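Local coordinates for high affinity transport system protein p37 (Mycoplasma hyorhinis, PDB 3EKI), which binds thiamine diphosphate at the outer face of the mycoplasma membrane, probably as the substrate-binding lipoprotein of a high-affinity transport system, at residues N125-N137 against F390-I402. Sequence-based numbering, arbitrary orientation.
Sequences NASGKLVEFLKNN and FQKEIVEVYEKAI. With TPP (thiamine diphosphate), chain B.
The hydroxyl of Y398 donates to E132 across two helices of a periplasmic-binding-protein-like fold, with OH 2.6 Å from OE2. The carboxylate oxygen receives it on its anti lone pair, at the edge of the phenol, and the carboxylate and ring planes stand 77° apart. E132 gets there by bending back at chi2 (-69°), which swings its acid round to the tyrosine. E399 OE1 lies 4.7 Å from E132 OE2, not in contact; two acids so near may each hold a proton somewhat more readily, an effect K135, close to E399, would partly offset.

Helices 127-136 and 390-402 cross nearly at right angles (-102°), their axes 9.9 Å apart at the closest point. V131 is the knob at the crossing, set in a hole formed by F390, V395, Y398 and E399. Its two methyls divide the work: CG1, anti to the backbone N, lies 3.7 Å from Y398 CD2, while CG2 meets I394 CG2 and, obliquely, F390 CZ. Further along, L134 CD1 comes to 3.8 Å from F390 CE2, and L130 CD2 approaches the CE1 side of the same ring. P143 of strand 141-152 also touches F390 and L134. Nearer the start of helix 127-136, the absence of a side chain at G128 lets the phenol ring of Y398 lie against the backbone, CE1 3.4 Å from G128 CA. Neighbouring S127 turns its hydroxyl to the carbonyl of P342.

The start of helix 127-136, with A126 as N-cap residue, faces the diphosphate of the bound ligand. S256 and K260 of helix 256-269 also touch the side chain of Y398, and S256 N bonds the ligand. From helix 127-136, K129 reaches the terminal phosphate, its NZ donating to O2B of thiamine diphosphate at 3.0 Å.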
loop_
_atom_site.group_PDB
_atom_site.type_symbol
_atom_site.label_atom_id
_atom_site.label_comp_id
_atom_site.label_asym_id
_atom_site.label_seq_id
_atom_site.Cartn_x
_atom_site.Cartn_y
_atom_site.Cartn_z
ATOM N N ASN A 125 -1.503 -5.820 7.842
ATOM C CA ASN A 125 -1.416 -4.399 8.110
ATOM C C ASN A 125 -0.347 -3.736 7.253
ATOM O O ASN A 125 0.643 -4.352 6.915
ATOM C CB ASN A 125 -1.072 -4.109 9.584
ATOM C CG ASN A 125 -1.593 -2.778 10.070
ATOM O OD1 ASN A 125 -2.735 -2.668 10.510
ATOM N ND2 ASN A 125 -0.809 -1.701 10.024
ATOM N N ALA A 126 -0.593 -2.452 6.984
ATOM C CA ALA A 126 0.456 -1.693 6.291
ATOM C C ALA A 126 1.736 -1.737 7.115
ATOM O O ALA A 126 1.670 -1.604 8.346
ATOM C CB ALA A 126 -0.029 -0.275 6.068
ATOM N N SER A 127 2.874 -1.917 6.454
ATOM C CA SER A 127 4.129 -2.075 7.163
ATOM C C SER A 127 4.556 -0.867 7.982
ATOM O O SER A 127 4.985 -0.953 9.140
ATOM C CB SER A 127 5.230 -2.435 6.152
ATOM O OG SER A 127 5.528 -1.337 5.290
ATOM N N GLY A 128 4.456 0.343 7.410
ATOM C CA GLY A 128 4.927 1.506 8.161
ATOM C C GLY A 128 4.149 1.713 9.431
ATOM O O GLY A 128 4.682 1.925 10.519
ATOM N N LYS A 129 2.824 1.653 9.323
ATOM C CA LYS A 129 1.956 1.832 10.481
ATOM C C LYS A 129 2.262 0.784 11.554
ATOM O O LYS A 129 2.233 1.031 12.750
ATOM C CB LYS A 129 0.499 1.727 10.065
ATOM C CG LYS A 129 0.011 2.933 9.274
ATOM C CD LYS A 129 -1.323 2.665 8.612
ATOM C CE LYS A 129 -1.930 3.984 8.121
ATOM N NZ LYS A 129 -2.400 3.834 6.723
ATOM N N LEU A 130 2.561 -0.425 11.091
ATOM C CA LEU A 130 2.888 -1.471 12.077
ATOM C C LEU A 130 4.212 -1.189 12.762
ATOM O O LEU A 130 4.358 -1.347 13.983
ATOM C CB LEU A 130 2.920 -2.815 11.362
ATOM C CG LEU A 130 3.426 -4.006 12.171
ATOM C CD1 LEU A 130 2.503 -4.298 13.347
ATOM C CD2 LEU A 130 3.536 -5.203 11.238
ATOM N N VAL A 131 5.215 -0.767 11.999
ATOM C CA VAL A 131 6.509 -0.442 12.580
ATOM C C VAL A 131 6.324 0.644 13.630
ATOM O O VAL A 131 6.838 0.539 14.743
ATOM C CB VAL A 131 7.519 -0.004 11.492
ATOM C CG1 VAL A 131 8.757 0.653 12.095
ATOM C CG2 VAL A 131 7.912 -1.202 10.626
ATOM N N GLU A 132 5.569 1.694 13.312
ATOM C CA GLU A 132 5.372 2.796 14.264
ATOM C C GLU A 132 4.608 2.299 15.493
ATOM O O GLU A 132 4.832 2.723 16.632
ATOM C CB GLU A 132 4.642 3.943 13.601
ATOM C CG GLU A 132 5.304 4.632 12.425
ATOM C CD GLU A 132 6.534 5.446 12.767
ATOM O OE1 GLU A 132 6.735 5.702 13.973
ATOM O OE2 GLU A 132 7.291 5.833 11.843
ATOM N N PHE A 133 3.672 1.364 15.293
ATOM C CA PHE A 133 2.911 0.852 16.439
ATOM C C PHE A 133 3.828 0.058 17.358
ATOM O O PHE A 133 3.799 0.179 18.586
ATOM C CB PHE A 133 1.752 -0.013 15.936
ATOM C CG PHE A 133 0.932 -0.662 17.042
ATOM C CD1 PHE A 133 -0.092 0.027 17.655
ATOM C CD2 PHE A 133 1.186 -1.958 17.445
ATOM C CE1 PHE A 133 -0.852 -0.553 18.660
ATOM C CE2 PHE A 133 0.434 -2.552 18.465
ATOM C CZ PHE A 133 -0.592 -1.854 19.051
ATOM N N LEU A 134 4.657 -0.793 16.755
ATOM C CA LEU A 134 5.547 -1.637 17.554
ATOM C C LEU A 134 6.674 -0.845 18.200
ATOM O O LEU A 134 7.204 -1.256 19.235
ATOM C CB LEU A 134 6.049 -2.785 16.681
ATOM C CG LEU A 134 5.031 -3.904 16.479
ATOM C CD1 LEU A 134 5.494 -4.894 15.427
ATOM C CD2 LEU A 134 4.782 -4.659 17.781
ATOM N N LYS A 135 7.053 0.304 17.641
ATOM C CA LYS A 135 8.024 1.169 18.305
ATOM C C LYS A 135 7.486 1.610 19.661
ATOM O O LYS A 135 8.206 1.656 20.649
ATOM C CB LYS A 135 8.328 2.372 17.413
ATOM C CG LYS A 135 9.763 2.855 17.480
ATOM C CD LYS A 135 10.301 3.277 16.121
ATOM C CE LYS A 135 11.576 4.094 16.228
ATOM N NZ LYS A 135 12.425 3.741 17.400
ATOM N N ASN A 136 6.190 1.908 19.690
ATOM C CA ASN A 136 5.481 2.355 20.865
ATOM C C ASN A 136 5.132 1.177 21.777
ATOM O O ASN A 136 4.975 1.355 22.988
ATOM C CB ASN A 136 4.184 3.066 20.475
ATOM C CG ASN A 136 4.401 4.378 19.749
ATOM O OD1 ASN A 136 5.361 5.106 20.017
ATOM N ND2 ASN A 136 3.494 4.677 18.823
ATOM N N ASN A 137 4.987 -0.011 21.207
ATOM C CA ASN A 137 4.491 -1.168 21.958
ATOM C C ASN A 137 5.289 -2.420 21.647
ATOM O O ASN A 137 4.759 -3.363 21.043
ATOM C CB ASN A 137 3.019 -1.411 21.614
ATOM C CG ASN A 137 2.113 -0.219 21.771
ATOM O OD1 ASN A 137 1.813 0.518 20.823
ATOM N ND2 ASN A 137 1.632 -0.018 22.993
ATOM N N PHE A 390 12.214 -9.549 11.564
ATOM C CA PHE A 390 11.382 -8.367 11.378
ATOM C C PHE A 390 12.212 -7.089 11.419
ATOM O O PHE A 390 11.968 -6.184 10.619
ATOM C CB PHE A 390 10.311 -8.316 12.442
ATOM C CG PHE A 390 9.368 -7.122 12.360
ATOM C CD1 PHE A 390 8.414 -7.079 11.368
ATOM C CD2 PHE A 390 9.421 -6.076 13.258
ATOM C CE1 PHE A 390 7.512 -6.042 11.276
ATOM C CE2 PHE A 390 8.532 -5.024 13.188
ATOM C CZ PHE A 390 7.572 -4.996 12.186
ATOM N N GLN A 391 13.170 -7.023 12.332
ATOM C CA GLN A 391 13.972 -5.797 12.393
ATOM C C GLN A 391 14.712 -5.502 11.107
ATOM O O GLN A 391 14.770 -4.362 10.602
ATOM C CB GLN A 391 14.956 -5.879 13.569
ATOM C CG GLN A 391 15.875 -4.662 13.554
ATOM C CD GLN A 391 15.174 -3.433 14.111
ATOM O OE1 GLN A 391 14.105 -3.530 14.726
ATOM N NE2 GLN A 391 15.805 -2.277 13.890
ATOM N N LYS A 392 15.310 -6.528 10.520
ATOM C CA LYS A 392 16.081 -6.400 9.296
ATOM C C LYS A 392 15.254 -6.239 8.029
ATOM O O LYS A 392 15.511 -5.390 7.173
ATOM C CB LYS A 392 16.930 -7.665 9.154
ATOM C CG LYS A 392 17.887 -7.725 7.985
ATOM C CD LYS A 392 19.070 -8.653 8.216
ATOM C CE LYS A 392 19.470 -8.831 9.673
ATOM N NZ LYS A 392 20.782 -9.521 9.845
ATOM N N GLU A 393 14.206 -7.056 7.915
ATOM C CA GLU A 393 13.448 -7.131 6.710
ATOM C C GLU A 393 12.368 -6.052 6.605
ATOM O O GLU A 393 11.949 -5.721 5.544
ATOM C CB GLU A 393 12.774 -8.501 6.631
ATOM C CG GLU A 393 13.699 -9.620 6.249
ATOM C CD GLU A 393 12.954 -10.894 6.143
ATOM O OE1 GLU A 393 12.587 -11.228 5.037
ATOM O OE2 GLU A 393 12.630 -11.381 7.170
ATOM N N ILE A 394 11.926 -5.543 7.732
ATOM C CA ILE A 394 10.856 -4.565 7.713
ATOM C C ILE A 394 11.286 -3.241 8.351
ATOM O O ILE A 394 11.156 -2.252 7.763
ATOM C CB ILE A 394 9.554 -5.052 8.428
ATOM C CG1 ILE A 394 9.161 -6.427 7.938
ATOM C CG2 ILE A 394 8.385 -4.104 8.213
ATOM C CD1 ILE A 394 8.784 -6.462 6.571
ATOM N N VAL A 395 11.706 -3.295 9.604
ATOM C CA VAL A 395 11.978 -2.070 10.325
ATOM C C VAL A 395 13.113 -1.270 9.663
ATOM O O VAL A 395 12.988 -0.129 9.440
ATOM C CB VAL A 395 12.368 -2.277 11.856
ATOM C CG1 VAL A 395 12.752 -0.986 12.462
ATOM C CG2 VAL A 395 11.249 -2.898 12.591
ATOM N N GLU A 396 14.202 -1.931 9.380
ATOM C CA GLU A 396 15.346 -1.205 8.821
ATOM C C GLU A 396 14.975 -0.689 7.431
ATOM O O GLU A 396 15.472 0.266 7.036
ATOM C CB GLU A 396 16.630 -2.038 8.740
ATOM C CG GLU A 396 17.261 -2.179 10.057
ATOM C CD GLU A 396 18.335 -3.193 10.096
ATOM O OE1 GLU A 396 18.727 -3.716 9.104
ATOM O OE2 GLU A 396 18.759 -3.461 11.168
ATOM N N VAL A 397 14.151 -1.385 6.714
ATOM C CA VAL A 397 13.839 -0.935 5.386
ATOM C C VAL A 397 12.989 0.322 5.484
ATOM O O VAL A 397 13.195 1.234 4.763
ATOM C CB VAL A 397 13.072 -2.034 4.615
ATOM C CG1 VAL A 397 12.547 -1.620 3.174
ATOM C CG2 VAL A 397 13.916 -3.210 4.509
ATOM N N TYR A 398 11.996 0.298 6.359
ATOM C CA TYR A 398 11.137 1.449 6.574
ATOM C C TYR A 398 11.947 2.649 7.056
ATOM O O TYR A 398 11.744 3.755 6.533
ATOM C CB TYR A 398 10.034 1.131 7.569
ATOM C CG TYR A 398 9.199 2.296 8.035
ATOM C CD1 TYR A 398 8.161 2.786 7.249
ATOM C CD2 TYR A 398 9.431 2.918 9.263
ATOM C CE1 TYR A 398 7.392 3.858 7.682
ATOM C CE2 TYR A 398 8.681 3.979 9.695
ATOM C CZ TYR A 398 7.659 4.442 8.904
ATOM O OH TYR A 398 6.903 5.510 9.339
ATOM N N GLU A 399 12.837 2.408 8.024
ATOM C CA GLU A 399 13.586 3.535 8.588
ATOM C C GLU A 399 14.493 4.163 7.526
ATOM O O GLU A 399 14.613 5.396 7.542
ATOM C CB GLU A 399 14.364 3.107 9.825
ATOM C CG GLU A 399 13.519 2.851 11.057
ATOM C CD GLU A 399 12.544 3.904 11.504
ATOM O OE1 GLU A 399 11.447 3.552 12.005
ATOM O OE2 GLU A 399 12.834 5.117 11.376
ATOM N N LYS A 400 15.095 3.381 6.653
ATOM C CA LYS A 400 15.962 3.953 5.621
ATOM C C LYS A 400 15.128 4.848 4.691
ATOM O O LYS A 400 15.642 5.860 4.213
ATOM C CB LYS A 400 16.708 2.899 4.811
ATOM C CG LYS A 400 17.569 3.453 3.696
ATOM C CD LYS A 400 18.303 2.346 2.942
ATOM C CE LYS A 400 19.208 2.954 1.874
ATOM N NZ LYS A 400 20.116 1.924 1.307
ATOM N N ALA A 401 13.874 4.481 4.441
ATOM C CA ALA A 401 13.060 5.226 3.478
ATOM C C ALA A 401 12.611 6.576 3.996
ATOM O O ALA A 401 12.442 7.496 3.183
ATOM C CB ALA A 401 11.839 4.414 3.070
ATOM N N ILE A 402 12.408 6.689 5.302
ATOM C CA ILE A 402 11.916 7.939 5.869
ATOM C C ILE A 402 13.058 8.832 6.339
ATOM O O ILE A 402 12.792 9.946 6.779
ATOM C CB ILE A 402 10.930 7.677 7.018
ATOM C CG1 ILE A 402 11.507 6.915 8.201
ATOM C CG2 ILE A 402 9.687 6.987 6.466
ATOM C CD1 ILE A 402 10.714 7.151 9.480
HETATM N "N1'" TPP B . -3.560 -3.173 -5.744
HETATM C "C2'" TPP B . -4.883 -3.458 -5.662
HETATM C CM2 TPP B . -5.477 -4.478 -6.639
HETATM N "N3'" TPP B . -5.658 -2.866 -4.735
HETATM C "C4'" TPP B . -5.084 -2.049 -3.812
HETATM N "N4'" TPP B . -5.857 -1.542 -2.849
HETATM C "C5'" TPP B . -3.731 -1.694 -3.914
HETATM C "C6'" TPP B . -2.990 -2.292 -4.926
HETATM C "C7'" TPP B . -3.004 -0.710 -2.985
HETATM N N3 TPP B . -2.403 -1.292 -1.771
HETATM C C2 TPP B . -2.874 -2.354 -1.118
HETATM S S1 TPP B . -1.832 -2.709 0.240
HETATM C C5 TPP B . -0.790 -1.353 -0.117
HETATM C C4 TPP B . -1.349 -0.660 -1.173
HETATM C CM4 TPP B . -0.584 0.466 -1.902
HETATM C C6 TPP B . 0.406 -0.932 0.744
HETATM C C7 TPP B . -0.070 -0.232 2.019
HETATM O O7 TPP B . -0.743 0.992 1.659
HETATM P PA TPP B . -1.810 1.746 2.566
HETATM O O1A TPP B . -2.503 2.756 1.730
HETATM O O2A TPP B . -2.716 0.756 3.241
HETATM O O3A TPP B . -1.031 2.396 3.774
HETATM P PB TPP B . -0.333 3.843 3.795
HETATM O O1B TPP B . 0.769 3.894 2.781
HETATM O O2B TPP B . 0.215 3.963 5.272
HETATM O O3B TPP B . -1.433 4.973 3.615
#